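Kelch domain-containing protein (Colletotrichum graminicola M1.001, PDB 5C86) probably oxidises alcohols as a copper-dependent oxidase of the galactose oxidase and glyoxal oxidase family (AA5). Local coordinates at residues A397-Y411 with D441-Y453. Sequence-based numbering, arbitrary orientation.
Sequences AGAPITITMQDAGAY and DGKSFTVNVPNDY
Ile401 and Ile403 pair with Val447 and Phe445 through backbone hydrogen bonds, joining strands 400-405 and 444-448 as antiparallel neighbours. Each of these two pairs exchanges two N-H to O bonds. The ladder runs on through Val449 N to Ala399 O and Met405 N to Lys443 O. Past the end of strand 400-405, Gly409 N donates to Gly442 O at 2.9 Å.

Thr402, Thr404, Ser444 and Thr446 put hydroxyls on one face of the pairing, beside Pro400 and Asn448. Thr402 OG1 and Thr446 OG1 hydrogen-bond across it at 2.8 Å. Both oxygens lie anti to their own carbonyl carbons (chi1 -62° and -61°), which lets them meet above the non-hydrogen-bonded pair. Thr404 OG1 and Ser444 OG make a longer bond of 3.3 Å. The bent Lys443 chain brings NZ to Met405 O, a 2.8 Å hydrogen bond at the end of the pairing, where Met405 N also donates to Lys443 O. Asp441 OD1 accepts from Lys443 N, closing an Asx turn, and from Ser444 N one residue further on, at the start of strand 444-448.

The other face is apolar. Ile403 CD1 rests on both methyls of Val447, while Ile401 CD1 reaches Val449 CG2. Both isoleucines touch Leu463 of strand 459-466. The edge of Tyr411 points at the face of Phe445, offset, with planes at 79° and CD2 3.5 Å from Phe445 CE1. Tyr411 OH donates to Asp407 O, which fixes the far end of this ring.

At the other end, Ala397 CB sits over the face of the Tyr453 ring, 3.6 Å from its centroid, a CH-pi contact. Ala397 N donates to Tyr453 OH, which also bonds Thr481 O.

The arrangement fits the immunoglobulin-like early set domain of this family. Its chemistry implies a two-faced pairing: hydroxyls link the strands on the more exposed side, and aliphatic and aromatic groups bind them into the domain core on the other.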
ATOM      1  N   ALA A 397      -0.942  13.793  16.873  1.00 14.81           N
ATOM      2  CA  ALA A 397       0.335  13.160  17.202  1.00 16.44           C
ATOM      3  C   ALA A 397       0.669  13.393  18.658  1.00 15.08           C
ATOM      4  O   ALA A 397       0.414  14.470  19.233  1.00 17.30           O
ATOM      5  CB  ALA A 397       1.443  13.682  16.293  1.00 17.84           C
ATOM      6  N   GLY A 398       1.124  12.338  19.285  1.00 13.48           N
ATOM      7  CA  GLY A 398       1.486  12.409  20.738  1.00 15.20           C
ATOM      8  C   GLY A 398       0.368  12.023  21.720  1.00 15.59           C
ATOM      9  O   GLY A 398       0.633  11.825  22.897  1.00 18.53           O
ATOM     10  N   ALA A 399      -0.865  11.949  21.232  1.00 16.40           N
ATOM     11  CA  ALA A 399      -2.034  11.932  22.098  1.00 15.63           C
ATOM     12  C   ALA A 399      -2.252  10.526  22.595  1.00 15.42           C
ATOM     13  O   ALA A 399      -1.910   9.533  21.927  1.00 14.24           O
ATOM     14  CB  ALA A 399      -3.214  12.448  21.370  1.00 18.07           C
ATOM     15  N   PRO A 400      -2.824  10.407  23.759  1.00 15.26           N
ATOM     16  CA  PRO A 400      -3.123   9.117  24.285  1.00 15.11           C
ATOM     17  C   PRO A 400      -4.423   8.553  23.734  1.00 13.93           C
ATOM     18  O   PRO A 400      -5.338   9.292  23.413  1.00 16.15           O
ATOM     19  CB  PRO A 400      -3.265   9.385  25.809  1.00 16.95           C
ATOM     20  CG  PRO A 400      -3.889  10.749  25.848  1.00 19.32           C
ATOM     21  CD  PRO A 400      -3.220  11.485  24.707  1.00 19.27           C
ATOM     22  N   ILE A 401      -4.492   7.206  23.676  1.00 12.71           N
ATOM     23  CA  ILE A 401      -5.696   6.461  23.384  1.00 12.05           C
ATOM     24  C   ILE A 401      -5.752   5.338  24.422  1.00 12.67           C
ATOM     25  O   ILE A 401      -4.794   4.554  24.556  1.00 13.88           O
ATOM     26  CB  ILE A 401      -5.654   5.809  22.028  1.00 15.12           C
ATOM     27  CG1 ILE A 401      -5.584   6.861  20.937  1.00 17.10           C
ATOM     28  CG2 ILE A 401      -6.943   5.013  21.749  1.00 16.08           C
ATOM     29  CD1 ILE A 401      -5.392   6.198  19.557  1.00 19.54           C
ATOM     30  N   THR A 402      -6.849   5.244  25.149  1.00 13.46           N
ATOM     31  CA  THR A 402      -7.077   4.128  26.008  1.00 13.49           C
ATOM     32  C   THR A 402      -7.943   3.091  25.251  1.00 12.45           C
ATOM     33  O   THR A 402      -9.035   3.446  24.758  1.00 14.69           O
ATOM     34  CB  THR A 402      -7.754   4.530  27.338  1.00 14.72           C
ATOM     35  OG1 THR A 402      -6.871   5.435  28.032  1.00 17.31           O
ATOM     36  CG2 THR A 402      -7.981   3.331  28.228  1.00 15.58           C
ATOM     37  N   ILE A 403      -7.468   1.860  25.222  1.00 12.95           N
ATOM     38  CA  ILE A 403      -8.046   0.742  24.506  1.00 14.02           C
ATOM     39  C   ILE A 403      -8.618  -0.159  25.586  1.00 14.80           C
ATOM     40  O   ILE A 403      -7.834  -0.621  26.413  1.00 16.90           O
ATOM     41  CB  ILE A 403      -6.999   0.008  23.703  1.00 15.12           C
ATOM     42  CG1 ILE A 403      -6.270   0.945  22.735  1.00 15.66           C
ATOM     43  CG2 ILE A 403      -7.655  -1.210  22.979  1.00 14.92           C
ATOM     44  CD1 ILE A 403      -4.834   0.629  22.501  1.00 19.78           C
ATOM     45  N   THR A 404      -9.895  -0.452  25.551  1.00 14.87           N
ATOM     46  CA  THR A 404     -10.435  -1.408  26.584  1.00 16.75           C
ATOM     47  C   THR A 404     -10.766  -2.721  25.871  1.00 13.23           C
ATOM     48  O   THR A 404     -11.530  -2.716  24.930  1.00 13.59           O
ATOM     49  CB  THR A 404     -11.690  -0.829  27.181  1.00 19.94           C
ATOM     50  OG1 THR A 404     -11.370   0.444  27.770  1.00 23.58           O
ATOM     51  CG2 THR A 404     -12.230  -1.749  28.247  1.00 22.29           C
ATOM     52  N   MET A 405     -10.141  -3.778  26.321  1.00 14.00           N
ATOM     53  CA  MET A 405     -10.281  -5.140  25.814  1.00 13.03           C
ATOM     54  C   MET A 405     -11.414  -5.809  26.525  1.00 16.17           C
ATOM     55  O   MET A 405     -11.630  -5.604  27.728  1.00 17.06           O
ATOM     56  CB  MET A 405      -8.999  -5.928  25.969  1.00 15.30           C
ATOM     57  CG  MET A 405      -7.765  -5.246  25.351  1.00 15.68           C
ATOM     58  SD  MET A 405      -8.000  -4.856  23.588  1.00 15.26           S
ATOM     59  CE  MET A 405      -8.190  -6.524  22.967  1.00 14.65           C
ATOM     60  N   GLN A 406     -12.070  -6.698  25.813  1.00 14.59           N
ATOM     61  CA  GLN A 406     -13.173  -7.496  26.379  1.00 14.74           C
ATOM     62  C   GLN A 406     -12.730  -8.408  27.501  1.00 16.69           C
ATOM     63  O   GLN A 406     -13.444  -8.490  28.545  1.00 19.53           O
ATOM     64  CB  GLN A 406     -13.813  -8.277  25.244  1.00 15.78           C
ATOM     65  CG  GLN A 406     -15.025  -9.126  25.706  1.00 20.50           C
ATOM     66  CD  GLN A 406     -15.542  -9.866  24.492  1.00 24.60           C
ATOM     67  OE1 GLN A 406     -16.183  -9.278  23.697  1.00 27.59           O
ATOM     68  NE2 GLN A 406     -15.080 -11.067  24.270  1.00 36.95           N
ATOM     69  N   ASP A 407     -11.602  -9.084  27.321  1.00 16.45           N
ATOM     70  CA  ASP A 407     -11.065 -10.106  28.200  1.00 19.03           C
ATOM     71  C   ASP A 407      -9.715  -9.634  28.783  1.00 18.35           C
ATOM     72  O   ASP A 407      -8.843  -9.159  28.075  1.00 17.11           O
ATOM     73  CB  ASP A 407     -10.804 -11.414  27.430  1.00 22.71           C
ATOM     74  CG  ASP A 407     -11.901 -11.737  26.388  1.00 30.30           C
ATOM     75  OD1 ASP A 407     -12.990 -12.102  26.915  1.00 28.62           O
ATOM     76  OD2 ASP A 407     -11.719 -11.553  25.094  1.00 30.99           O
ATOM     77  N   ALA A 408      -9.468  -9.847  30.056  1.00 15.23           N
ATOM     78  CA  ALA A 408      -8.149  -9.528  30.665  1.00 15.01           C
ATOM     79  C   ALA A 408      -7.068 -10.314  30.065  1.00 17.22           C
ATOM     80  O   ALA A 408      -7.227 -11.481  29.732  1.00 20.11           O
ATOM     81  CB  ALA A 408      -8.196  -9.764  32.174  1.00 15.11           C
ATOM     82  N   GLY A 409      -5.909  -9.705  29.899  1.00 15.88           N
ATOM     83  CA  GLY A 409      -4.770 -10.396  29.446  1.00 16.73           C
ATOM     84  C   GLY A 409      -3.543  -9.479  29.351  1.00 16.35           C
ATOM     85  O   GLY A 409      -3.634  -8.334  29.707  1.00 19.85           O
ATOM     86  N   ALA A 410      -2.472 -10.024  28.820  1.00 17.71           N
ATOM     87  CA  ALA A 410      -1.263  -9.297  28.500  1.00 19.50           C
ATOM     88  C   ALA A 410      -1.335  -9.057  26.964  1.00 19.58           C
ATOM     89  O   ALA A 410      -1.308  -9.980  26.186  1.00 27.46           O
ATOM     90  CB  ALA A 410      -0.025 -10.095  28.860  1.00 20.54           C
ATOM     91  N   TYR A 411      -1.462  -7.816  26.573  1.00 15.28           N
ATOM     92  CA  TYR A 411      -1.626  -7.489  25.183  1.00 12.83           C
ATOM     93  C   TYR A 411      -0.467  -6.642  24.641  1.00 13.18           C
ATOM     94  O   TYR A 411       0.157  -5.845  25.413  1.00 14.94           O
ATOM     95  CB  TYR A 411      -2.870  -6.661  24.989  1.00 13.98           C
ATOM     96  CG  TYR A 411      -4.165  -7.429  25.207  1.00 13.59           C
ATOM     97  CD1 TYR A 411      -4.683  -8.262  24.199  1.00 13.65           C
ATOM     98  CD2 TYR A 411      -4.794  -7.448  26.432  1.00 15.90           C
ATOM     99  CE1 TYR A 411      -5.834  -9.016  24.421  1.00 14.53           C
ATOM    100  CE2 TYR A 411      -5.937  -8.199  26.607  1.00 16.14           C
ATOM    101  CZ  TYR A 411      -6.452  -8.951  25.571  1.00 14.52           C
ATOM    102  OH  TYR A 411      -7.647  -9.624  25.787  1.00 15.30           O
ATOM    103  N   ASP A 441      -6.269  -3.858  35.520  1.00 20.38           N
ATOM    104  CA  ASP A 441      -7.119  -5.032  35.416  1.00 23.73           C
ATOM    105  C   ASP A 441      -6.827  -5.932  34.242  1.00 22.43           C
ATOM    106  O   ASP A 441      -7.553  -6.905  34.006  1.00 22.64           O
ATOM    107  CB  ASP A 441      -8.547  -4.531  35.350  1.00 24.36           C
ATOM    108  CG  ASP A 441      -8.815  -3.535  34.178  1.00 26.85           C
ATOM    109  OD1 ASP A 441      -7.906  -3.236  33.341  1.00 24.42           O
ATOM    110  OD2 ASP A 441      -9.983  -3.102  34.100  1.00 30.71           O
ATOM    111  N   GLY A 442      -5.792  -5.613  33.473  1.00 18.15           N
ATOM    112  CA  GLY A 442      -5.510  -6.334  32.260  1.00 17.93           C
ATOM    113  C   GLY A 442      -6.548  -6.141  31.166  1.00 17.90           C
ATOM    114  O   GLY A 442      -6.508  -6.890  30.167  1.00 17.34           O
ATOM    115  N   LYS A 443      -7.370  -5.131  31.262  1.00 17.41           N
ATOM    116  CA  LYS A 443      -8.403  -4.836  30.236  1.00 17.73           C
ATOM    117  C   LYS A 443      -8.172  -3.484  29.559  1.00 18.30           C
ATOM    118  O   LYS A 443      -8.177  -3.360  28.310  1.00 19.00           O
ATOM    119  CB  LYS A 443      -9.781  -4.876  30.832  1.00 19.65           C
ATOM    120  CG  LYS A 443     -10.250  -6.296  31.220  1.00 23.38           C
ATOM    121  CD  LYS A 443     -11.703  -6.342  31.775  1.00 26.86           C
ATOM    122  CE  LYS A 443     -12.809  -5.351  31.207  1.00 33.23           C
ATOM    123  NZ  LYS A 443     -13.458  -5.099  29.811  1.00 32.18           N
ATOM    124  N   SER A 444      -7.864  -2.488  30.336  1.00 16.44           N
ATOM    125  CA  SER A 444      -7.703  -1.168  29.761  1.00 16.29           C
ATOM    126  C   SER A 444      -6.167  -0.948  29.640  1.00 15.21           C
ATOM    127  O   SER A 444      -5.396  -1.255  30.565  1.00 15.78           O
ATOM    128  CB  SER A 444      -8.276  -0.100  30.683  1.00 20.77           C
ATOM    129  OG  SER A 444      -9.697  -0.165  30.539  1.00 28.87           O
ATOM    130  N   PHE A 445      -5.740  -0.489  28.455  1.00 13.13           N
ATOM    131  CA  PHE A 445      -4.362  -0.220  28.131  1.00 13.24           C
ATOM    132  C   PHE A 445      -4.285   1.115  27.488  1.00 13.36           C
ATOM    133  O   PHE A 445      -5.064   1.410  26.573  1.00 14.44           O
ATOM    134  CB  PHE A 445      -3.777  -1.242  27.226  1.00 13.38           C
ATOM    135  CG  PHE A 445      -3.666  -2.574  27.837  1.00 14.76           C
ATOM    136  CD1 PHE A 445      -4.783  -3.376  27.915  1.00 16.63           C
ATOM    137  CD2 PHE A 445      -2.449  -3.019  28.349  1.00 16.06           C
ATOM    138  CE1 PHE A 445      -4.694  -4.603  28.542  1.00 16.67           C
ATOM    139  CE2 PHE A 445      -2.369  -4.255  28.966  1.00 16.19           C
ATOM    140  CZ  PHE A 445      -3.531  -4.998  29.073  1.00 16.73           C
ATOM    141  N   THR A 446      -3.308   1.933  27.858  1.00 12.15           N
ATOM    142  CA  THR A 446      -3.219   3.219  27.228  1.00 11.85           C
ATOM    143  C   THR A 446      -1.924   3.277  26.417  1.00 10.87           C
ATOM    144  O   THR A 446      -0.876   2.892  26.892  1.00 12.91           O
ATOM    145  CB  THR A 446      -3.260   4.372  28.261  1.00 13.66           C
ATOM    146  OG1 THR A 446      -4.539   4.297  28.961  1.00 14.32           O
ATOM    147  CG2 THR A 446      -3.080   5.729  27.593  1.00 14.13           C
ATOM    148  N   VAL A 447      -2.046   3.741  25.201  1.00 10.73           N
ATOM    149  CA  VAL A 447      -0.948   3.944  24.262  1.00 11.71           C
ATOM    150  C   VAL A 447      -0.854   5.415  23.942  1.00 12.26           C
ATOM    151  O   VAL A 447      -1.801   6.182  24.172  1.00 13.45           O
ATOM    152  CB  VAL A 447      -1.177   3.153  22.925  1.00 12.67           C
ATOM    153  CG1 VAL A 447      -1.198   1.676  23.185  1.00 12.27           C
ATOM    154  CG2 VAL A 447      -2.422   3.621  22.139  1.00 14.20           C
ATOM    155  N   ASN A 448       0.263   5.814  23.342  1.00 11.85           N
ATOM    156  CA  ASN A 448       0.288   7.151  22.778  1.00 12.92           C
ATOM    157  C   ASN A 448       0.660   7.034  21.302  1.00 11.62           C
ATOM    158  O   ASN A 448       1.602   6.335  20.907  1.00 12.89           O
ATOM    159  CB  ASN A 448       1.373   8.026  23.424  1.00 13.93           C
ATOM    160  CG  ASN A 448       1.123   8.415  24.840  1.00 17.59           C
ATOM    161  OD1 ASN A 448       0.045   8.206  25.445  1.00 21.05           O
ATOM    162  ND2 ASN A 448       2.133   9.078  25.382  1.00 18.77           N
ATOM    163  N   VAL A 449       0.015   7.863  20.504  1.00 12.70           N
ATOM    164  CA  VAL A 449       0.396   7.999  19.094  1.00 11.55           C
ATOM    165  C   VAL A 449       1.788   8.642  19.013  1.00 12.96           C
ATOM    166  O   VAL A 449       1.990   9.559  19.786  1.00 12.55           O
ATOM    167  CB  VAL A 449      -0.602   8.840  18.361  1.00 13.07           C
ATOM    168  CG1 VAL A 449      -0.153   9.107  16.943  1.00 13.38           C
ATOM    169  CG2 VAL A 449      -1.942   8.133  18.345  1.00 13.91           C
ATOM    170  N   PRO A 450       2.678   8.207  18.122  1.00 11.62           N
ATOM    171  CA  PRO A 450       3.945   8.858  17.985  1.00 13.29           C
ATOM    172  C   PRO A 450       3.804  10.397  17.839  1.00 11.90           C
ATOM    173  O   PRO A 450       2.903  10.908  17.232  1.00 11.78           O
ATOM    174  CB  PRO A 450       4.500   8.278  16.696  1.00 13.74           C
ATOM    175  CG  PRO A 450       3.925   6.862  16.688  1.00 12.90           C
ATOM    176  CD  PRO A 450       2.584   7.010  17.256  1.00 11.99           C
ATOM    177  N   ASN A 451       4.789  11.115  18.448  1.00 12.81           N
ATOM    178  CA  ASN A 451       4.741  12.546  18.283  1.00 13.61           C
ATOM    179  C   ASN A 451       5.151  13.114  16.965  1.00 15.81           C
ATOM    180  O   ASN A 451       4.770  14.248  16.648  1.00 18.99           O
ATOM    181  CB  ASN A 451       5.637  13.131  19.368  1.00 15.80           C
ATOM    182  CG  ASN A 451       4.874  13.485  20.580  1.00 21.96           C
ATOM    183  OD1 ASN A 451       3.966  14.336  20.563  1.00 21.69           O
ATOM    184  ND2 ASN A 451       5.257  12.829  21.699  1.00 24.42           N
ATOM    185  N   ASP A 452       5.842  12.383  16.130  1.00 15.02           N
ATOM    186  CA  ASP A 452       6.367  12.913  14.902  1.00 14.71           C
ATOM    187  C   ASP A 452       5.409  12.505  13.765  1.00 15.54           C
ATOM    188  O   ASP A 452       5.175  11.292  13.518  1.00 14.58           O
ATOM    189  CB  ASP A 452       7.743  12.281  14.645  1.00 17.75           C
ATOM    190  CG  ASP A 452       8.557  13.059  13.633  1.00 24.83           C
ATOM    191  OD1 ASP A 452       8.032  13.433  12.583  1.00 21.60           O
ATOM    192  OD2 ASP A 452       9.762  13.316  13.949  1.00 26.57           O
ATOM    193  N   TYR A 453       4.903  13.505  13.059  1.00 13.70           N
ATOM    194  CA  TYR A 453       4.023  13.265  11.933  1.00 13.25           C
ATOM    195  C   TYR A 453       4.717  12.608  10.769  1.00 12.82           C
ATOM    196  O   TYR A 453       3.984  12.147   9.878  1.00 13.99           O
ATOM    197  CB  TYR A 453       3.308  14.532  11.454  1.00 14.52           C
ATOM    198  CG  TYR A 453       2.178  14.954  12.341  1.00 13.55           C
ATOM    199  CD1 TYR A 453       0.950  14.356  12.345  1.00 13.89           C
ATOM    200  CD2 TYR A 453       2.338  16.047  13.221  1.00 14.53           C
ATOM    201  CE1 TYR A 453      -0.069  14.752  13.174  1.00 15.56           C
ATOM    202  CE2 TYR A 453       1.294  16.445  14.015  1.00 15.48           C
ATOM    203  CZ  TYR A 453       0.112  15.851  14.005  1.00 14.02           C
ATOM    204  OH  TYR A 453      -0.931  16.182  14.853  1.00 17.07           O
TER